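Local coordinates for protein SxtG (PDB 6U1R) that is an amidinotransferase of the saxitoxin biosynthetic pathway in Microseira wollei, probably moving an amidino group through a covalent cysteine intermediate, at residues A[135-141]-A[367-373]; A[215-220]-A[263-269]; A[37-43]-A[105-110]; A[130-134]-A[359-364]. All coordinates share one frame; numbering follows the deposited sequence.

Interaction 1: A[135-141]-A[367-373]; sequences PRDVFLV and HCATLDV
R136 and C368 bring the two backbones together, with their CA atoms 5.0 Å apart, and the strands that follow, 139-141 and 370-373, run in roughly the same direction, 32° apart, with axes 7.6 Å apart at closest. The strands meet through side chains. One main-chain bond, R136 N to C368 O, ties the start of the short helix 135-138 to the type I turn H367-T370. The R136 side chain does most of the work. Its CG is anti to the backbone N (chi1 -174°), and bends at chi2 and chi3 fold the guanidinium back over the turn. There it lies flat on the H367 ring, centres 3.6 Å apart and planes 10° apart. L371 CA lies over the opposite face, towards its rim. Two acceptors sit at the edge in the guanidinium plane: NE donates to H367 O at 2.9 Å, and NH2 donates to T370 OG1 at 3.0 Å. NH1 forms a salt bridge to D372 OD1 at 2.7 Å, met from above the carboxylate plane. Three bonds and the stack thus fix the guanidinium's rotation. The H367 ring is itself held by D266 and E33, and D372 OD2 is shared with R221 and R375. Beyond the charged cluster, L371 packs between P135, F139 and V141. Its CG is 3.7 Å from V141 CG2, its CD2 is 3.8 Å from F139 CB, and its CB rests on P135 CB. The contact is fully buried. Strand 37-42 runs beside 370-375, helix 164-172 touches F139 and V373, and L324 of strand 324-325 touches R136 and T370.

Interaction 2: A[215-220]-A[263-269]; sequences DAADFV and LHIDTTL
H264 NE2 donates to D215 OD2 at 2.8 Å, in a nearly straight bond (167° at the hydrogen). The carboxylate oxygen lies near the plane of the imidazole and uses its anti lone pair. The carboxylate and ring planes are 31° apart. The next bond is between backbones: I265 N donates to A217 O at 2.9 Å, also nearly straight. A weak third bond runs from H264 N to D218 OD1. D218 OD2 is held by T234 and S231, and OD1 also by Q229. H264 has CG anti to its carbonyl carbon (chi1 -56°), which sets the ring against A217 with NE2 at D215. The ring is clamped between two apolar groups. A217 CB makes a CH-pi contact over one face, 4.0 Å from the ring centroid, and L263 CD1 covers the opposite face towards its rim. With its NE2 bonded, the ring has little freedom to turn. Further out, I265 CG2 lies 3.5 Å from D218 C and 3.8 Å from V220 CG1. V220 CG2 then reaches L269, 3.6 Å from its O. That carbonyl oxygen is buried with no polar partner in the model. D266 sits beside A217, and its OD2 binds H367. D215 and H264 are predicted active-site residues. The arrangement is the His-carboxylate pair consistent with the catalytic centre of the amidinotransferase family, in which these two residues act with an active-site cysteine, probably C368 here.

Interaction 3: A[37-43]-A[105-110]; sequences LEEVIVG and VKVRRV
E39 OE1 is gripped by three groups: a weak salt bridge from K106 NZ at 3.3 Å, a bond from a water that also weakly joins NZ, and a salt bridge from R374. The other oxygen, E39 OE2, forms a salt bridge with R108 NH1 at 2.9 Å. The oxygen lies in the guanidinium plane, and the nitrogen is on the syn side of the carboxylate, 27° out of its plane. The two planes stand 62° apart. E39 OE2 also bonds Y170. E39 extends its chain from a CG anti to the backbone N (chi1 179°), alongside the straight K106 chain. R108 instead bends at chi2 and chi3 to bring NH1 back. Strands 37-42 and 106-109 run parallel. K106 N donates to E38 O, V40 N to K106 O, R108 N to V40 O at 2.9 Å, and V42 N to R108 O. On the face that carries V40, V42 and V107, V42 CG2 is 3.6 Å from V107 CG1. V105, just before the strand, adds its CG1 at 3.7 Å from V40 CG1. Helix 83-102 covers V42 and V107. R108 has a second partner in E169. With three basic residues around it, E39 is probably kept ionised, and its charge ties both neighbouring strands to 37-42.

Interaction 4: A[130-134]-A[359-364]; sequences FCAAN and YYPFLG
A133 CB is the apolar centre, 3.9 Å from F362 CB and the same distance from Y359 CZ. To one side, F130 CZ packs on L363 CD1 at 3.7 Å, the two side chains crossing at a slant. F130 has CG anti to its backbone N (chi1 176°), which carries the far ring atom, CZ, to L363. C131 SG lies over the centre of one face of that ring. The same sulfur accepts a hydrogen bond from A133 N, a bond within the same loop. Two hydrogen bonds close the polar edge. Y359 OH donates to A133 O at 2.7 Å. It comes in the carbonyl plane on a lone pair, and A133 O in turn lies near the plane of the phenol ring, at its edge. The second bond runs the same way, from side chain to main chain: N134 ND2 donates to F362 O at 2.9 Å. It is nearly straight (167° at the hydrogen), and the acceptor lies in the amide plane, 2° out of it. The bond sets the turn of the amide. N134 OD1 then lies 3.3 Å from L363 O, two acceptors with no hydrogen to share, and also against G364 CA, where the glycine has no side chain. N134 also touches C368, the predicted amidino-cysteine. The contact thus joins two loops beside the active site, one leading into helix 135-138 and the other leading towards strand 370-375. Helix 83-102 backs the second loop through Y359, P361 and F362, and Y81 stacks on the F362 ring.

Overall arrangement
Interaction 1 lies between the others and touches each of them. It carries C368, whose side chain is about 5 Å from that of H264 in interaction 2, so the three predicted active-site residues come from these two contacts. H367 ND1 and D266 OD2, 2.7 Å apart, join them, as do D137 O and A216 N at 3.0 Å. Interaction 4 also reaches this cysteine, with N134 OD1 3.2 Å from C368 CB. Interaction 3 lies farther out, the centres of interactions 2 and 3 being about 20 Å apart. It meets interaction 1 through the sheet, where L371 N is 2.9 Å from I41 O.

Interaction 1: A[135-141]-A[367-373]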
loop_
_atom_site.group_PDB
_atom_site.type_symbol
_atom_site.label_atom_id
_atom_site.label_comp_id
_atom_site.label_asym_id
_atom_site.label_seq_id
_atom_site.Cartn_x
_atom_site.Cartn_y
_atom_site.Cartn_z
ATOM N N PRO A 135 15.548 8.348 2.115
ATOM C CA PRO A 135 14.646 7.824 1.072
ATOM C C PRO A 135 14.802 6.325 0.817
ATOM O O PRO A 135 13.822 5.646 0.453
ATOM C CB PRO A 135 15.034 8.626 -0.185
ATOM C CG PRO A 135 15.945 9.688 0.249
ATOM C CD PRO A 135 16.453 9.393 1.616
ATOM N N ARG A 136 16.020 5.797 0.980
ATOM C CA ARG A 136 16.299 4.392 0.698
ATOM C C ARG A 136 15.479 3.451 1.583
ATOM O O ARG A 136 15.235 2.300 1.206
ATOM C CB ARG A 136 17.801 4.125 0.893
ATOM C CG ARG A 136 18.304 2.736 0.506
ATOM C CD ARG A 136 18.490 2.555 -0.989
ATOM N NE ARG A 136 19.360 3.578 -1.581
ATOM C CZ ARG A 136 19.682 3.619 -2.872
ATOM N NH1 ARG A 136 19.266 2.659 -3.694
ATOM N NH2 ARG A 136 20.440 4.596 -3.343
ATOM N N ASP A 137 15.079 3.896 2.780
ATOM C CA ASP A 137 14.346 3.013 3.691
ATOM C C ASP A 137 12.900 2.789 3.261
ATOM O O ASP A 137 12.301 1.763 3.606
ATOM C CB ASP A 137 14.322 3.600 5.110
ATOM C CG ASP A 137 15.693 3.777 5.718
ATOM O OD1 ASP A 137 16.701 3.324 5.110
ATOM O OD2 ASP A 137 15.763 4.379 6.830
ATOM N N VAL A 138 12.321 3.738 2.533
ATOM C CA VAL A 138 10.875 3.898 2.443
ATOM C C VAL A 138 10.341 3.300 1.151
ATOM O O VAL A 138 9.182 2.876 1.085
ATOM C CB VAL A 138 10.515 5.397 2.550
ATOM C CG1 VAL A 138 9.002 5.627 2.399
ATOM C CG2 VAL A 138 11.028 5.948 3.883
ATOM N N PHE A 139 11.184 3.267 0.109
ATOM C CA PHE A 139 10.780 2.877 -1.239
ATOM C C PHE A 139 11.823 1.963 -1.863
ATOM O O PHE A 139 13.019 2.176 -1.680
ATOM C CB PHE A 139 10.649 4.067 -2.204
ATOM C CG PHE A 139 9.842 5.225 -1.680
ATOM C CD1 PHE A 139 8.468 5.213 -1.777
ATOM C CD2 PHE A 139 10.462 6.321 -1.111
ATOM C CE1 PHE A 139 7.711 6.286 -1.327
ATOM C CE2 PHE A 139 9.703 7.402 -0.638
ATOM C CZ PHE A 139 8.330 7.370 -0.747
ATOM N N LEU A 140 11.360 1.010 -2.653
ATOM C CA LEU A 140 12.185 0.237 -3.565
ATOM C C LEU A 140 11.934 0.716 -4.983
ATOM O O LEU A 140 10.779 0.948 -5.365
ATOM C CB LEU A 140 11.845 -1.244 -3.518
ATOM C CG LEU A 140 12.246 -2.103 -2.352
ATOM C CD1 LEU A 140 11.447 -3.432 -2.477
ATOM C CD2 LEU A 140 13.742 -2.338 -2.409
ATOM N N VAL A 141 12.998 0.848 -5.766
ATOM C CA VAL A 141 12.879 1.095 -7.199
ATOM C C VAL A 141 13.250 -0.195 -7.909
ATOM O O VAL A 141 14.403 -0.643 -7.822
ATOM C CB VAL A 141 13.771 2.251 -7.678
ATOM C CG1 VAL A 141 13.505 2.501 -9.165
ATOM C CG2 VAL A 141 13.511 3.493 -6.889
ATOM N N HIS A 367 24.305 6.065 0.633
ATOM C CA HIS A 367 23.323 5.163 0.046
ATOM C C HIS A 367 21.958 5.323 0.718
ATOM O O HIS A 367 20.930 5.352 0.037
ATOM C CB HIS A 367 23.840 3.722 0.116
ATOM C CG HIS A 367 23.022 2.726 -0.657
ATOM N ND1 HIS A 367 22.121 1.877 -0.050
ATOM C CD2 HIS A 367 22.996 2.419 -1.976
ATOM C CE1 HIS A 367 21.570 1.094 -0.959
ATOM N NE2 HIS A 367 22.079 1.402 -2.139
ATOM N N CYS A 368 21.930 5.458 2.050
ATOM C CA CYS A 368 20.673 5.659 2.775
ATOM C C CYS A 368 19.981 6.949 2.359
ATOM O O CYS A 368 18.748 7.022 2.336
ATOM C CB CYS A 368 20.924 5.727 4.278
ATOM S SG CYS A 368 21.497 4.196 4.968
ATOM N N ALA A 369 20.772 7.996 2.111
ATOM C CA ALA A 369 20.299 9.340 1.854
ATOM C C ALA A 369 19.782 9.526 0.438
ATOM O O ALA A 369 19.337 10.633 0.115
ATOM C CB ALA A 369 21.428 10.347 2.121
ATOM N N THR A 370 19.790 8.481 -0.394
ATOM C CA THR A 370 19.403 8.617 -1.792
ATOM C C THR A 370 18.415 7.544 -2.220
ATOM O O THR A 370 18.359 6.448 -1.655
ATOM C CB THR A 370 20.635 8.549 -2.718
ATOM O OG1 THR A 370 21.378 7.351 -2.448
ATOM C CG2 THR A 370 21.498 9.797 -2.542
ATOM N N LEU A 371 17.624 7.872 -3.238
ATOM C CA LEU A 371 16.857 6.883 -3.983
ATOM C C LEU A 371 17.198 7.088 -5.454
ATOM O O LEU A 371 16.845 8.120 -6.036
ATOM C CB LEU A 371 15.347 7.023 -3.737
ATOM C CG LEU A 371 14.501 5.871 -4.295
ATOM C CD1 LEU A 371 14.730 4.585 -3.479
ATOM C CD2 LEU A 371 13.022 6.195 -4.338
ATOM N N ASP A 372 17.886 6.115 -6.051
ATOM C CA ASP A 372 18.339 6.209 -7.447
ATOM C C ASP A 372 17.208 5.859 -8.408
ATOM O O ASP A 372 17.123 4.739 -8.924
ATOM C CB ASP A 372 19.537 5.292 -7.681
ATOM C CG ASP A 372 19.260 3.855 -7.294
ATOM O OD1 ASP A 372 18.720 3.648 -6.192
ATOM O OD2 ASP A 372 19.579 2.932 -8.079
ATOM N N VAL A 373 16.385 6.856 -8.747
ATOM C CA VAL A 373 15.207 6.584 -9.563
ATOM C C VAL A 373 15.553 6.328 -11.032
ATOM O O VAL A 373 14.797 5.639 -11.722
ATOM C CB VAL A 373 14.172 7.725 -9.413
ATOM C CG1 VAL A 373 13.683 7.787 -7.976
ATOM C CG2 VAL A 373 14.742 9.047 -9.800
#

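Interaction 2: A[215-220]-A[263-269]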
loop_
_atom_site.group_PDB
_atom_site.type_symbol
_atom_site.label_atom_id
_atom_site.label_comp_id
_atom_site.label_asym_id
_atom_site.label_seq_id
_atom_site.Cartn_x
_atom_site.Cartn_y
_atom_site.Cartn_z
ATOM N N ASP A 215 11.506 -2.973 5.429
ATOM C CA ASP A 215 12.104 -1.724 4.982
ATOM C C ASP A 215 12.828 -1.985 3.666
ATOM O O ASP A 215 13.503 -3.013 3.504
ATOM C CB ASP A 215 13.120 -1.190 5.995
ATOM C CG ASP A 215 12.481 -0.496 7.192
ATOM O OD1 ASP A 215 11.280 -0.703 7.448
ATOM O OD2 ASP A 215 13.203 0.254 7.881
ATOM N N ALA A 216 12.735 -1.032 2.742
ATOM C CA ALA A 216 13.343 -1.251 1.437
ATOM C C ALA A 216 14.855 -1.390 1.548
ATOM O O ALA A 216 15.481 -2.098 0.751
ATOM C CB ALA A 216 12.964 -0.103 0.500
ATOM N N ALA A 217 15.456 -0.742 2.535
ATOM C CA ALA A 217 16.909 -0.764 2.655
ATOM C C ALA A 217 17.442 -2.055 3.263
ATOM O O ALA A 217 18.668 -2.185 3.414
ATOM C CB ALA A 217 17.377 0.432 3.477
ATOM N N ASP A 218 16.579 -3.025 3.591
ATOM C CA ASP A 218 17.052 -4.379 3.879
ATOM C C ASP A 218 17.307 -5.199 2.604
ATOM O O ASP A 218 17.590 -6.409 2.710
ATOM C CB ASP A 218 16.055 -5.125 4.781
ATOM C CG ASP A 218 16.310 -4.879 6.262
ATOM O OD1 ASP A 218 17.498 -4.868 6.660
ATOM O OD2 ASP A 218 15.322 -4.682 7.010
ATOM N N PHE A 219 17.251 -4.559 1.426
ATOM C CA PHE A 219 17.481 -5.210 0.138
ATOM C C PHE A 219 18.455 -4.402 -0.715
ATOM O O PHE A 219 18.476 -3.167 -0.656
ATOM C CB PHE A 219 16.167 -5.396 -0.630
ATOM C CG PHE A 219 15.145 -6.187 0.127
ATOM C CD1 PHE A 219 14.286 -5.559 1.015
ATOM C CD2 PHE A 219 15.058 -7.556 -0.026
ATOM C CE1 PHE A 219 13.363 -6.275 1.723
ATOM C CE2 PHE A 219 14.112 -8.281 0.679
ATOM C CZ PHE A 219 13.273 -7.644 1.561
ATOM N N VAL A 220 19.284 -5.113 -1.493
ATOM C CA VAL A 220 20.129 -4.500 -2.516
ATOM C C VAL A 220 19.898 -5.235 -3.831
ATOM O O VAL A 220 19.552 -6.421 -3.845
ATOM C CB VAL A 220 21.628 -4.504 -2.137
ATOM C CG1 VAL A 220 21.899 -3.433 -1.113
ATOM C CG2 VAL A 220 22.058 -5.877 -1.617
ATOM N N LEU A 263 19.534 -3.906 11.076
ATOM C CA LEU A 263 18.460 -3.050 10.592
ATOM C C LEU A 263 19.025 -2.351 9.350
ATOM O O LEU A 263 19.851 -1.444 9.474
ATOM C CB LEU A 263 18.020 -2.063 11.666
ATOM C CG LEU A 263 16.903 -1.036 11.444
ATOM C CD1 LEU A 263 15.987 -1.318 10.309
ATOM C CD2 LEU A 263 16.075 -0.940 12.726
ATOM N N HIS A 264 18.632 -2.846 8.178
ATOM C CA HIS A 264 19.105 -2.435 6.856
ATOM C C HIS A 264 20.390 -3.168 6.493
ATOM O O HIS A 264 21.202 -3.499 7.365
ATOM C CB HIS A 264 19.268 -0.909 6.754
ATOM C CG HIS A 264 18.010 -0.176 7.096
ATOM N ND1 HIS A 264 18.000 1.082 7.659
ATOM C CD2 HIS A 264 16.713 -0.554 6.989
ATOM C CE1 HIS A 264 16.749 1.443 7.896
ATOM N NE2 HIS A 264 15.948 0.478 7.478
ATOM N N ILE A 265 20.526 -3.490 5.207
ATOM C CA ILE A 265 21.599 -4.355 4.714
ATOM C C ILE A 265 22.767 -3.565 4.111
ATOM O O ILE A 265 23.812 -4.167 3.786
ATOM C CB ILE A 265 21.018 -5.365 3.695
ATOM C CG1 ILE A 265 21.859 -6.656 3.607
ATOM C CG2 ILE A 265 20.805 -4.718 2.299
ATOM C CD1 ILE A 265 21.184 -7.776 2.756
ATOM N N ASP A 266 22.640 -2.244 3.966
ATOM C CA ASP A 266 23.590 -1.490 3.161
ATOM C C ASP A 266 24.798 -0.982 3.971
ATOM O O ASP A 266 25.494 -0.059 3.528
ATOM C CB ASP A 266 22.880 -0.362 2.371
ATOM C CG ASP A 266 21.970 0.544 3.196
ATOM O OD1 ASP A 266 21.670 0.262 4.367
ATOM O OD2 ASP A 266 21.509 1.578 2.606
ATOM N N THR A 267 25.091 -1.611 5.117
ATOM C CA THR A 267 26.441 -1.660 5.672
ATOM C C THR A 267 26.937 -3.097 5.807
ATOM O O THR A 267 27.965 -3.328 6.458
ATOM C CB THR A 267 26.543 -0.960 7.039
ATOM O OG1 THR A 267 25.706 -1.598 8.000
ATOM C CG2 THR A 267 26.166 0.494 6.939
ATOM N N THR A 268 26.256 -4.059 5.172
ATOM C CA THR A 268 26.555 -5.484 5.279
ATOM C C THR A 268 26.949 -6.092 3.944
ATOM O O THR A 268 27.993 -6.776 3.853
ATOM C CB THR A 268 25.334 -6.233 5.863
ATOM O OG1 THR A 268 25.047 -5.766 7.198
ATOM C CG2 THR A 268 25.556 -7.755 5.881
ATOM N N LEU A 269 26.151 -5.846 2.898
ATOM C CA LEU A 269 26.312 -6.472 1.585
ATOM C C LEU A 269 26.026 -5.391 0.550
ATOM O O LEU A 269 24.870 -4.970 0.411
ATOM C CB LEU A 269 25.349 -7.651 1.438
ATOM C CG LEU A 269 25.587 -8.611 0.274
ATOM C CD1 LEU A 269 26.721 -9.582 0.565
ATOM C CD2 LEU A 269 24.309 -9.347 -0.065
#

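Interaction 3: A[37-43]-A[105-110]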
loop_
_atom_site.group_PDB
_atom_site.type_symbol
_atom_site.label_atom_id
_atom_site.label_comp_id
_atom_site.label_asym_id
_atom_site.label_seq_id
_atom_site.Cartn_x
_atom_site.Cartn_y
_atom_site.Cartn_z
ATOM N N LEU A 37 24.263 6.774 -13.209
ATOM C CA LEU A 37 23.218 7.449 -12.437
ATOM C C LEU A 37 22.802 8.741 -13.130
ATOM O O LEU A 37 23.643 9.615 -13.375
ATOM C CB LEU A 37 23.716 7.729 -11.023
ATOM C CG LEU A 37 22.723 8.332 -10.017
ATOM C CD1 LEU A 37 21.501 7.452 -9.876
ATOM C CD2 LEU A 37 23.407 8.545 -8.668
ATOM N N GLU A 38 21.515 8.858 -13.457
ATOM C CA GLU A 38 20.988 10.037 -14.149
ATOM C C GLU A 38 20.149 10.930 -13.252
ATOM O O GLU A 38 20.205 12.154 -13.376
ATOM C CB GLU A 38 20.148 9.615 -15.366
ATOM C CG GLU A 38 20.987 9.000 -16.497
ATOM C CD GLU A 38 20.222 8.755 -17.793
ATOM O OE1 GLU A 38 18.979 8.885 -17.825
ATOM O OE2 GLU A 38 20.888 8.439 -18.804
ATOM N N GLU A 39 19.369 10.347 -12.344
ATOM C CA GLU A 39 18.501 11.142 -11.490
ATOM C C GLU A 39 18.368 10.430 -10.154
ATOM O O GLU A 39 18.220 9.203 -10.111
ATOM C CB GLU A 39 17.124 11.374 -12.132
ATOM C CG GLU A 39 16.182 12.201 -11.242
ATOM C CD GLU A 39 14.993 12.815 -11.993
ATOM O OE1 GLU A 39 15.092 13.008 -13.227
ATOM O OE2 GLU A 39 13.968 13.119 -11.343
ATOM N N VAL A 40 18.443 11.213 -9.076
ATOM C CA VAL A 40 18.413 10.693 -7.714
ATOM C C VAL A 40 17.572 11.622 -6.838
ATOM O O VAL A 40 17.629 12.849 -6.984
ATOM C CB VAL A 40 19.864 10.542 -7.176
ATOM C CG1 VAL A 40 20.530 11.924 -6.957
ATOM C CG2 VAL A 40 19.907 9.695 -5.920
ATOM N N ILE A 41 16.747 11.040 -5.954
ATOM C CA ILE A 41 16.117 11.792 -4.866
ATOM C C ILE A 41 17.100 11.811 -3.707
ATOM O O ILE A 41 17.655 10.768 -3.345
ATOM C CB ILE A 41 14.778 11.158 -4.436
ATOM C CG1 ILE A 41 13.823 11.059 -5.638
ATOM C CG2 ILE A 41 14.171 11.947 -3.272
ATOM C CD1 ILE A 41 12.455 10.367 -5.360
ATOM N N VAL A 42 17.329 12.983 -3.125
ATOM C CA VAL A 42 18.199 13.107 -1.956
ATOM C C VAL A 42 17.340 13.529 -0.773
ATOM O O VAL A 42 16.399 14.314 -0.926
ATOM C CB VAL A 42 19.364 14.085 -2.210
ATOM C CG1 VAL A 42 20.250 14.212 -1.005
ATOM C CG2 VAL A 42 20.224 13.575 -3.369
ATOM N N GLY A 43 17.647 12.989 0.399
ATOM C CA GLY A 43 16.876 13.261 1.590
ATOM C C GLY A 43 17.060 14.684 2.121
ATOM O O GLY A 43 17.814 15.510 1.596
ATOM N N VAL A 105 24.736 14.320 -12.350
ATOM C CA VAL A 105 23.482 13.740 -11.866
ATOM C C VAL A 105 22.474 14.848 -11.604
ATOM O O VAL A 105 22.801 15.870 -10.985
ATOM C CB VAL A 105 23.704 12.910 -10.589
ATOM C CG1 VAL A 105 22.387 12.256 -10.133
ATOM C CG2 VAL A 105 24.787 11.878 -10.829
ATOM N N LYS A 106 21.230 14.610 -12.013
ATOM C CA LYS A 106 20.115 15.481 -11.645
ATOM C C LYS A 106 19.618 15.118 -10.251
ATOM O O LYS A 106 19.308 13.954 -9.994
ATOM C CB LYS A 106 18.984 15.342 -12.655
ATOM C CG LYS A 106 17.752 16.200 -12.360
ATOM C CD LYS A 106 16.731 16.024 -13.495
ATOM C CE LYS A 106 15.376 16.624 -13.181
ATOM N NZ LYS A 106 14.332 16.066 -14.095
ATOM N N VAL A 107 19.521 16.107 -9.365
ATOM C CA VAL A 107 19.175 15.880 -7.960
ATOM C C VAL A 107 17.800 16.472 -7.683
ATOM O O VAL A 107 17.550 17.642 -7.992
ATOM C CB VAL A 107 20.235 16.481 -7.022
ATOM C CG1 VAL A 107 19.767 16.455 -5.532
ATOM C CG2 VAL A 107 21.525 15.713 -7.183
ATOM N N ARG A 108 16.912 15.665 -7.103
ATOM C CA ARG A 108 15.616 16.129 -6.623
ATOM C C ARG A 108 15.676 16.203 -5.101
ATOM O O ARG A 108 15.802 15.172 -4.428
ATOM C CB ARG A 108 14.488 15.199 -7.077
ATOM C CG ARG A 108 14.512 14.775 -8.525
ATOM C CD ARG A 108 14.488 15.950 -9.510
ATOM N NE ARG A 108 13.228 16.701 -9.486
ATOM C CZ ARG A 108 12.127 16.369 -10.151
ATOM N NH1 ARG A 108 12.081 15.285 -10.909
ATOM N NH2 ARG A 108 11.046 17.126 -10.037
ATOM N N ARG A 109 15.579 17.420 -4.557
ATOM C CA ARG A 109 15.660 17.644 -3.117
ATOM C C ARG A 109 14.267 17.528 -2.522
ATOM O O ARG A 109 13.384 18.323 -2.855
ATOM C CB ARG A 109 16.229 19.024 -2.792
ATOM C CG ARG A 109 17.685 19.227 -3.091
ATOM C CD ARG A 109 18.021 20.716 -2.935
ATOM N NE ARG A 109 19.422 21.046 -3.209
ATOM C CZ ARG A 109 20.331 21.341 -2.283
ATOM N NH1 ARG A 109 20.031 21.329 -0.983
ATOM N NH2 ARG A 109 21.561 21.655 -2.660
ATOM N N VAL A 110 14.063 16.548 -1.643
ATOM C CA VAL A 110 12.771 16.436 -0.986
ATOM C C VAL A 110 12.620 17.595 -0.009
ATOM O O VAL A 110 13.580 17.994 0.672
ATOM C CB VAL A 110 12.614 15.077 -0.280
ATOM C CG1 VAL A 110 13.431 15.031 0.973
ATOM C CG2 VAL A 110 11.160 14.818 0.044
HETATM O O HOH W 1 12.714 13.303 -14.599
HETATM O O HOH W 2 16.759 17.751 0.416
#

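Interaction 4: A[130-134]-A[359-364]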
loop_
_atom_site.group_PDB
_atom_site.type_symbol
_atom_site.label_atom_id
_atom_site.label_comp_id
_atom_site.label_asym_id
_atom_site.label_seq_id
_atom_site.Cartn_x
_atom_site.Cartn_y
_atom_site.Cartn_z
ATOM N N PHE A 130 9.330 10.714 12.054
ATOM C CA PHE A 130 10.787 10.644 12.126
ATOM C C PHE A 130 11.333 11.784 11.282
ATOM O O PHE A 130 11.404 12.931 11.768
ATOM C CB PHE A 130 11.265 9.237 11.699
ATOM C CG PHE A 130 12.789 9.059 11.632
ATOM C CD1 PHE A 130 13.621 9.597 12.602
ATOM C CD2 PHE A 130 13.372 8.322 10.597
ATOM C CE1 PHE A 130 15.007 9.431 12.543
ATOM C CE2 PHE A 130 14.777 8.131 10.538
ATOM C CZ PHE A 130 15.586 8.688 11.505
ATOM N N CYS A 131 11.649 11.566 10.006
ATOM C CA CYS A 131 12.246 12.585 9.138
ATOM C C CYS A 131 12.306 12.020 7.718
ATOM O O CYS A 131 11.934 10.865 7.464
ATOM C CB CYS A 131 13.640 13.007 9.641
ATOM S SG CYS A 131 14.946 11.779 9.491
ATOM N N ALA A 132 12.794 12.835 6.785
ATOM C CA ALA A 132 12.948 12.408 5.398
ATOM C C ALA A 132 14.420 12.350 4.991
ATOM O O ALA A 132 14.771 12.610 3.839
ATOM C CB ALA A 132 12.164 13.323 4.458
ATOM N N ALA A 133 15.289 11.956 5.922
ATOM C CA ALA A 133 16.716 11.858 5.649
ATOM C C ALA A 133 17.079 10.603 4.858
ATOM O O ALA A 133 18.116 10.590 4.184
ATOM C CB ALA A 133 17.504 11.896 6.967
ATOM N N ASN A 134 16.242 9.561 4.879
ATOM C CA ASN A 134 16.609 8.248 4.338
ATOM C C ASN A 134 15.578 7.765 3.321
ATOM O O ASN A 134 14.815 6.834 3.601
ATOM C CB ASN A 134 16.724 7.215 5.460
ATOM C CG ASN A 134 17.775 7.564 6.502
ATOM O OD1 ASN A 134 18.947 7.268 6.319
ATOM N ND2 ASN A 134 17.360 8.164 7.603
ATOM N N TYR A 359 25.757 13.487 8.993
ATOM C CA TYR A 359 24.524 12.819 8.613
ATOM C C TYR A 359 24.270 11.561 9.429
ATOM O O TYR A 359 23.114 11.153 9.571
ATOM C CB TYR A 359 24.575 12.479 7.123
ATOM C CG TYR A 359 23.236 12.570 6.413
ATOM C CD1 TYR A 359 22.768 13.790 5.924
ATOM C CD2 TYR A 359 22.462 11.433 6.188
ATOM C CE1 TYR A 359 21.553 13.886 5.255
ATOM C CE2 TYR A 359 21.239 11.523 5.522
ATOM C CZ TYR A 359 20.789 12.744 5.065
ATOM O OH TYR A 359 19.592 12.837 4.394
ATOM N N TYR A 360 25.319 10.952 9.990
ATOM C CA TYR A 360 25.158 9.661 10.654
ATOM C C TYR A 360 24.126 9.667 11.782
ATOM O O TYR A 360 23.454 8.636 11.962
ATOM C CB TYR A 360 26.507 9.186 11.204
ATOM C CG TYR A 360 27.581 8.845 10.180
ATOM C CD1 TYR A 360 27.345 8.886 8.811
ATOM C CD2 TYR A 360 28.844 8.472 10.607
ATOM C CE1 TYR A 360 28.351 8.571 7.905
ATOM C CE2 TYR A 360 29.839 8.156 9.721
ATOM C CZ TYR A 360 29.588 8.201 8.373
ATOM O OH TYR A 360 30.573 7.887 7.477
ATOM N N PRO A 361 23.979 10.728 12.587
ATOM C CA PRO A 361 22.952 10.694 13.650
ATOM C C PRO A 361 21.543 10.613 13.106
ATOM O O PRO A 361 20.616 10.289 13.862
ATOM C CB PRO A 361 23.169 12.007 14.417
ATOM C CG PRO A 361 24.469 12.550 13.969
ATOM C CD PRO A 361 24.769 11.970 12.626
ATOM N N PHE A 362 21.346 10.912 11.825
ATOM C CA PHE A 362 20.057 10.742 11.167
ATOM C C PHE A 362 19.897 9.351 10.570
ATOM O O PHE A 362 18.956 9.121 9.804
ATOM C CB PHE A 362 19.880 11.823 10.100
ATOM C CG PHE A 362 19.941 13.208 10.663
ATOM C CD1 PHE A 362 21.169 13.829 10.846
ATOM C CD2 PHE A 362 18.780 13.870 11.058
ATOM C CE1 PHE A 362 21.248 15.106 11.400
ATOM C CE2 PHE A 362 18.845 15.146 11.609
ATOM C CZ PHE A 362 20.073 15.761 11.794
ATOM N N LEU A 363 20.816 8.436 10.906
ATOM C CA LEU A 363 20.736 7.001 10.665
ATOM C C LEU A 363 21.013 6.614 9.217
ATOM O O LEU A 363 20.499 5.593 8.733
ATOM C CB LEU A 363 19.367 6.460 11.091
ATOM C CG LEU A 363 18.967 6.787 12.541
ATOM C CD1 LEU A 363 17.726 6.001 12.950
ATOM C CD2 LEU A 363 20.112 6.531 13.504
ATOM N N GLY A 364 21.822 7.405 8.523
ATOM C CA GLY A 364 22.235 7.029 7.181
ATOM C C GLY A 364 23.530 7.683 6.745
ATOM O O GLY A 364 24.018 8.638 7.353
#